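Local coordinates for protein hydrogenase maturation factor (Thermoanaerobacter tengcongensis, PDB 3VTH) that probably uses ATP to move the carbamoyl group of carbamoyl phosphate onto the C-terminal thiol of HypE during maturation of [NiFe]-hydrogenases, at residues K410-M415 against A421-H426; K434-Y439 against T468-S473. All coordinates share one frame; numbering follows the deposited sequence.

Interaction 1 (K410-M415 against A421-H426); sequences KNTFCM and AFISHH
A beta hairpin of the Kae1-like domain, strands 414-417 and 420-423, is held here by Met415 and Phe422, which form an antiparallel hydrogen-bonded pair. Met415 N reaches Phe422 O at 3.0 Å, and Phe422 N returns to Met415 O at 2.9 Å. Next to them, Cys414 and Ile423 make a non-hydrogen-bonded pair, and Cys414 SG rests 3.8 Å from Ala421 CB. Beyond the strands the two chains stay linked through Ser424. Its N gives Phe413 O a nearly straight 2.8 Å bond, while its OG accepts from Phe413 N at 3.1 Å. That hydroxyl then donates to the carbonyl of its own neighbour, His425, so two hydrogen bonds hold it, one accepted and one donated. Phe413 CG sits between the backbone N and the carbonyl carbon (chi1 59°), which swings the ring over Ser424: Ser424 CB stands 3.4 Å from the centroid of the Phe413 ring, a CH-pi contact square on the face. An alanine in place of Phe413 is likely to cost Ser424 CB this cover and Tyr446 its edge-to-face partner. Thr412 lays CG2 3.4 Å from Ser424 O, and its OG1 turns to Gly735 and Ser738. Strands 402-404 and 392-393 flank the hairpin in the sheet; helix 433-449 packs on Phe413 and Met415, and helix 737-749 on Cys414 and Ile423.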
loop_
_atom_site.group_PDB
_atom_site.type_symbol
_atom_site.label_atom_id
_atom_site.label_comp_id
_atom_site.label_asym_id
_atom_site.label_seq_id
_atom_site.Cartn_x
_atom_site.Cartn_y
_atom_site.Cartn_z
ATOM N N LYS A 410 -10.276 2.928 1.295
ATOM C CA LYS A 410 -8.929 2.368 1.286
ATOM C C LYS A 410 -8.409 2.171 2.715
ATOM O O LYS A 410 -7.252 2.474 3.033
ATOM C CB LYS A 410 -7.989 3.299 0.507
ATOM C CG LYS A 410 -8.323 3.442 -1.007
ATOM C CD LYS A 410 -7.454 4.552 -1.619
ATOM C CE LYS A 410 -7.602 4.691 -3.154
ATOM N NZ LYS A 410 -9.021 4.943 -3.623
ATOM N N ASN A 411 -9.275 1.676 3.581
ATOM C CA ASN A 411 -8.943 1.673 4.996
ATOM C C ASN A 411 -7.669 0.892 5.345
ATOM O O ASN A 411 -7.417 -0.177 4.795
ATOM C CB ASN A 411 -10.127 1.174 5.813
ATOM C CG ASN A 411 -9.789 1.043 7.300
ATOM O OD1 ASN A 411 -10.087 1.931 8.114
ATOM N ND2 ASN A 411 -9.146 -0.044 7.646
ATOM N N THR A 412 -6.868 1.462 6.254
ATOM C CA THR A 412 -5.931 0.697 7.050
ATOM C C THR A 412 -6.142 1.161 8.494
ATOM O O THR A 412 -6.666 2.256 8.730
ATOM C CB THR A 412 -4.463 0.989 6.675
ATOM O OG1 THR A 412 -4.218 2.395 6.821
ATOM C CG2 THR A 412 -4.145 0.536 5.224
ATOM N N PHE A 413 -5.713 0.329 9.439
ATOM C CA PHE A 413 -5.597 0.721 10.833
ATOM C C PHE A 413 -4.119 0.688 11.205
ATOM O O PHE A 413 -3.311 0.137 10.462
ATOM C CB PHE A 413 -6.435 -0.204 11.740
ATOM C CG PHE A 413 -6.042 -1.659 11.665
ATOM C CD1 PHE A 413 -4.982 -2.147 12.422
ATOM C CD2 PHE A 413 -6.747 -2.542 10.844
ATOM C CE1 PHE A 413 -4.609 -3.518 12.367
ATOM C CE2 PHE A 413 -6.393 -3.910 10.781
ATOM C CZ PHE A 413 -5.330 -4.395 11.540
ATOM N N CYS A 414 -3.753 1.326 12.319
ATOM C CA CYS A 414 -2.354 1.359 12.751
ATOM C C CYS A 414 -2.280 1.165 14.262
ATOM O O CYS A 414 -3.088 1.741 14.985
ATOM C CB CYS A 414 -1.704 2.687 12.323
ATOM S SG CYS A 414 0.034 2.883 12.771
ATOM N N MET A 415 -1.345 0.327 14.724
ATOM C CA MET A 415 -1.125 0.085 16.159
ATOM C C MET A 415 0.316 0.385 16.516
ATOM O O MET A 415 1.236 -0.100 15.854
ATOM C CB MET A 415 -1.329 -1.393 16.520
ATOM C CG MET A 415 -2.678 -1.941 16.229
ATOM S SD MET A 415 -2.652 -3.746 16.401
ATOM C CE MET A 415 -4.361 -3.980 15.933
ATOM N N ALA A 421 5.297 1.782 14.345
ATOM C CA ALA A 421 3.910 1.990 13.959
ATOM C C ALA A 421 3.598 0.848 12.988
ATOM O O ALA A 421 4.076 0.839 11.854
ATOM C CB ALA A 421 3.733 3.351 13.286
ATOM N N PHE A 422 2.884 -0.148 13.491
ATOM C CA PHE A 422 2.450 -1.281 12.699
ATOM C C PHE A 422 1.190 -0.873 11.957
ATOM O O PHE A 422 0.077 -1.036 12.476
ATOM C CB PHE A 422 2.139 -2.470 13.605
ATOM C CG PHE A 422 3.361 -3.096 14.223
ATOM C CD1 PHE A 422 4.194 -3.926 13.465
ATOM C CD2 PHE A 422 3.674 -2.868 15.562
ATOM C CE1 PHE A 422 5.346 -4.519 14.042
ATOM C CE2 PHE A 422 4.802 -3.456 16.147
ATOM C CZ PHE A 422 5.640 -4.280 15.394
ATOM N N ILE A 423 1.365 -0.295 10.776
ATOM C CA ILE A 423 0.220 0.027 9.927
ATOM C C ILE A 423 -0.212 -1.262 9.182
ATOM O O ILE A 423 0.626 -2.022 8.656
ATOM C CB ILE A 423 0.526 1.212 8.959
ATOM C CG1 ILE A 423 -0.742 1.625 8.189
ATOM C CG2 ILE A 423 1.677 0.856 8.004
ATOM C CD1 ILE A 423 -0.617 2.963 7.382
ATOM N N SER A 424 -1.507 -1.537 9.181
ATOM C CA SER A 424 -1.996 -2.782 8.604
ATOM C C SER A 424 -1.870 -2.728 7.100
ATOM O O SER A 424 -1.796 -1.643 6.499
ATOM C CB SER A 424 -3.463 -3.003 8.975
ATOM O OG SER A 424 -4.343 -2.183 8.204
ATOM N N HIS A 425 -1.857 -3.902 6.488
ATOM C CA HIS A 425 -2.033 -3.978 5.055
ATOM C C HIS A 425 -3.390 -3.383 4.672
ATOM O O HIS A 425 -4.297 -3.303 5.495
ATOM C CB HIS A 425 -1.922 -5.423 4.568
ATOM C CG HIS A 425 -2.987 -6.347 5.092
ATOM N ND1 HIS A 425 -2.929 -6.923 6.346
ATOM C CD2 HIS A 425 -4.113 -6.833 4.508
ATOM C CE1 HIS A 425 -3.980 -7.712 6.516
ATOM N NE2 HIS A 425 -4.713 -7.674 5.417
ATOM N N HIS A 426 -3.495 -2.964 3.415
ATOM C CA HIS A 426 -4.755 -2.491 2.830
ATOM C C HIS A 426 -5.926 -3.402 3.198
ATOM O O HIS A 426 -5.874 -4.620 2.968
ATOM C CB HIS A 426 -4.587 -2.476 1.310
ATOM C CG HIS A 426 -5.838 -2.149 0.558
ATOM N ND1 HIS A 426 -6.599 -3.112 -0.075
ATOM C CD2 HIS A 426 -6.445 -0.968 0.312
ATOM C CE1 HIS A 426 -7.624 -2.537 -0.682
ATOM N NE2 HIS A 426 -7.543 -1.235 -0.477
#

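Interaction 2 (K434-Y439 against T468-S473); sequences KAFNYY and TQYAKS
Helices 433-449 and 466-473 come nearest, within these two segments, at Phe436 and Tyr470, whose CA atoms stand 9.5 Å apart, so the backbones never meet and long aromatic side chains span the gap. Three rings do the work, and each has CG anti to its backbone N (chi1 174° for Tyr470), which extends it from its helix into the space between the two. Tyr470 comes from the 468-473 side and meets both of the others. Tyr439 turns its edge to the face of the Tyr470 ring in a T-shaped pair, with centroids 5.8 Å apart and planes at 82°. The touching atoms lie toward the hydroxyl end of Tyr439: CE1 is 4.1 Å from Tyr470 CD2, and Tyr439 OH is just as near to that carbon. The hydroxyl's polar partner lies outside both segments, since it bonds to Val405 O, and this anchors the far end of the ring that Tyr470 leans on. Phe436 plays a different part. The outer edge of its ring, at CZ, points to the base of the Tyr470 side chain, 4.0 Å from Tyr470 CB and close to the plane of the phenylalanine ring. Within its own helix, Tyr470 O takes a 2.7 Å hydrogen bond from Ser473 OG, in the carbonyl plane and on a lone pair. Around the trio, Leu466 touches Phe436, while Ile440 and Ile443 touch Tyr470. Ala471 faces strand 456-460, which with helix 466-473 and strand 478-481 forms a beta-alpha-beta crossover. No hydrogen bond or salt bridge joins the two segments; their small interface, 125 Å² in all, depends on van der Waals contact and on ring-edge hydrogens directed at a pi face.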
loop_
_atom_site.group_PDB
_atom_site.type_symbol
_atom_site.label_atom_id
_atom_site.label_comp_id
_atom_site.label_asym_id
_atom_site.label_seq_id
_atom_site.Cartn_x
_atom_site.Cartn_y
_atom_site.Cartn_z
ATOM N N LYS A 434 -19.287 -7.188 5.110
ATOM C CA LYS A 434 -18.237 -8.171 4.844
ATOM C C LYS A 434 -16.859 -7.537 4.983
ATOM O O LYS A 434 -15.954 -8.139 5.532
ATOM C CB LYS A 434 -18.400 -8.767 3.448
ATOM C CG LYS A 434 -19.375 -9.910 3.390
ATOM C CD LYS A 434 -19.808 -10.134 1.967
ATOM C CE LYS A 434 -21.219 -9.634 1.726
ATOM N NZ LYS A 434 -22.192 -10.656 2.206
ATOM N N ALA A 435 -16.727 -6.308 4.496
ATOM C CA ALA A 435 -15.501 -5.544 4.653
ATOM C C ALA A 435 -15.254 -5.258 6.137
ATOM O O ALA A 435 -14.129 -5.403 6.627
ATOM C CB ALA A 435 -15.585 -4.262 3.867
ATOM N N PHE A 436 -16.313 -4.881 6.845
ATOM C CA PHE A 436 -16.213 -4.582 8.266
ATOM C C PHE A 436 -15.828 -5.797 9.099
ATOM O O PHE A 436 -14.972 -5.693 9.981
ATOM C CB PHE A 436 -17.510 -3.963 8.798
ATOM C CG PHE A 436 -17.393 -3.430 10.200
ATOM C CD1 PHE A 436 -17.998 -4.093 11.261
ATOM C CD2 PHE A 436 -16.657 -2.268 10.459
ATOM C CE1 PHE A 436 -17.887 -3.601 12.571
ATOM C CE2 PHE A 436 -16.534 -1.772 11.760
ATOM C CZ PHE A 436 -17.154 -2.429 12.812
ATOM N N ASN A 437 -16.451 -6.947 8.823
ATOM C CA ASN A 437 -16.111 -8.188 9.542
ATOM C C ASN A 437 -14.634 -8.545 9.395
ATOM O O ASN A 437 -13.984 -8.949 10.361
ATOM C CB ASN A 437 -16.971 -9.371 9.078
ATOM C CG ASN A 437 -18.413 -9.258 9.512
ATOM O OD1 ASN A 437 -19.276 -9.979 9.005
ATOM N ND2 ASN A 437 -18.692 -8.358 10.455
ATOM N N TYR A 438 -14.130 -8.388 8.177
ATOM C CA TYR A 438 -12.733 -8.616 7.838
ATOM C C TYR A 438 -11.788 -7.622 8.535
ATOM O O TYR A 438 -10.774 -8.025 9.124
ATOM C CB TYR A 438 -12.588 -8.550 6.329
ATOM C CG TYR A 438 -11.180 -8.556 5.787
ATOM C CD1 TYR A 438 -10.793 -7.614 4.838
ATOM C CD2 TYR A 438 -10.233 -9.511 6.196
ATOM C CE1 TYR A 438 -9.504 -7.607 4.303
ATOM C CE2 TYR A 438 -8.919 -9.493 5.677
ATOM C CZ TYR A 438 -8.573 -8.552 4.729
ATOM O OH TYR A 438 -7.306 -8.519 4.175
ATOM N N TYR A 439 -12.131 -6.340 8.473
ATOM C CA TYR A 439 -11.457 -5.318 9.268
ATOM C C TYR A 439 -11.354 -5.723 10.741
ATOM O O TYR A 439 -10.273 -5.715 11.306
ATOM C CB TYR A 439 -12.238 -4.021 9.122
ATOM C CG TYR A 439 -11.835 -2.846 9.964
ATOM C CD1 TYR A 439 -12.578 -2.501 11.085
ATOM C CD2 TYR A 439 -10.776 -2.021 9.592
ATOM C CE1 TYR A 439 -12.268 -1.367 11.839
ATOM C CE2 TYR A 439 -10.447 -0.882 10.344
ATOM C CZ TYR A 439 -11.206 -0.570 11.479
ATOM O OH TYR A 439 -10.924 0.546 12.251
ATOM N N THR A 468 -15.039 4.874 12.886
ATOM C CA THR A 468 -15.388 5.730 14.029
ATOM C C THR A 468 -16.348 5.014 14.987
ATOM O O THR A 468 -16.129 4.995 16.199
ATOM C CB THR A 468 -16.008 7.068 13.552
ATOM O OG1 THR A 468 -15.043 7.764 12.760
ATOM C CG2 THR A 468 -16.437 7.946 14.760
ATOM N N GLN A 469 -17.397 4.408 14.426
ATOM C CA GLN A 469 -18.359 3.615 15.204
ATOM C C GLN A 469 -17.654 2.492 15.961
ATOM O O GLN A 469 -17.984 2.206 17.110
ATOM C CB GLN A 469 -19.489 3.086 14.301
ATOM C CG GLN A 469 -20.322 4.250 13.703
ATOM C CD GLN A 469 -20.996 3.945 12.357
ATOM O OE1 GLN A 469 -21.179 2.791 11.976
ATOM N NE2 GLN A 469 -21.390 5.000 11.646
ATOM N N TYR A 470 -16.672 1.866 15.319
ATOM C CA TYR A 470 -15.873 0.856 15.992
ATOM C C TYR A 470 -15.085 1.466 17.157
ATOM O O TYR A 470 -15.128 0.935 18.258
ATOM C CB TYR A 470 -14.944 0.124 15.013
ATOM C CG TYR A 470 -13.981 -0.842 15.704
ATOM C CD1 TYR A 470 -14.425 -2.045 16.246
ATOM C CD2 TYR A 470 -12.629 -0.530 15.819
ATOM C CE1 TYR A 470 -13.519 -2.930 16.878
ATOM C CE2 TYR A 470 -11.736 -1.387 16.433
ATOM C CZ TYR A 470 -12.172 -2.576 16.951
ATOM O OH TYR A 470 -11.245 -3.383 17.562
ATOM N N ALA A 471 -14.398 2.587 16.913
ATOM C CA ALA A 471 -13.629 3.276 17.959
ATOM C C ALA A 471 -14.491 3.612 19.181
ATOM O O ALA A 471 -14.096 3.350 20.317
ATOM C CB ALA A 471 -12.975 4.532 17.419
ATOM N N LYS A 472 -15.666 4.179 18.928
ATOM C CA LYS A 472 -16.593 4.559 19.989
ATOM C C LYS A 472 -17.144 3.354 20.726
ATOM O O LYS A 472 -17.496 3.463 21.892
ATOM C CB LYS A 472 -17.757 5.385 19.442
ATOM C CG LYS A 472 -17.365 6.620 18.649
ATOM C CD LYS A 472 -16.641 7.654 19.506
ATOM C CE LYS A 472 -17.240 9.052 19.312
ATOM N NZ LYS A 472 -17.461 9.413 17.888
ATOM N N SER A 473 -17.206 2.207 20.048
ATOM C CA SER A 473 -17.671 0.969 20.677
ATOM C C SER A 473 -16.699 0.424 21.733
ATOM O O SER A 473 -17.072 -0.450 22.518
ATOM C CB SER A 473 -17.924 -0.119 19.620
ATOM O OG SER A 473 -16.759 -0.922 19.415
#

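In the fold
Interaction 1 is the buried one, a short hairpin near the middle of the chain; interaction 2 lies further out, partly exposed, and buries about a quarter as much surface. Their chemistry follows that difference: backbone hydrogen bonds and a serine hydroxyl hold the hairpin, whereas in interaction 2 the segments meet through aromatic side chains, without a polar bond between them. Both belong to the Kae1-like domain, and helix 433-449, the next regular element after the hairpin, supplies one side of interaction 2 and packs against interaction 1. The centres are 13 Å apart, yet the two sets touch. His425 NE2 lies 3.0 Å from Tyr438 OH, probably hydrogen-bonded, and Phe413 CD2 packs 4.1 Å from Tyr439 CE2.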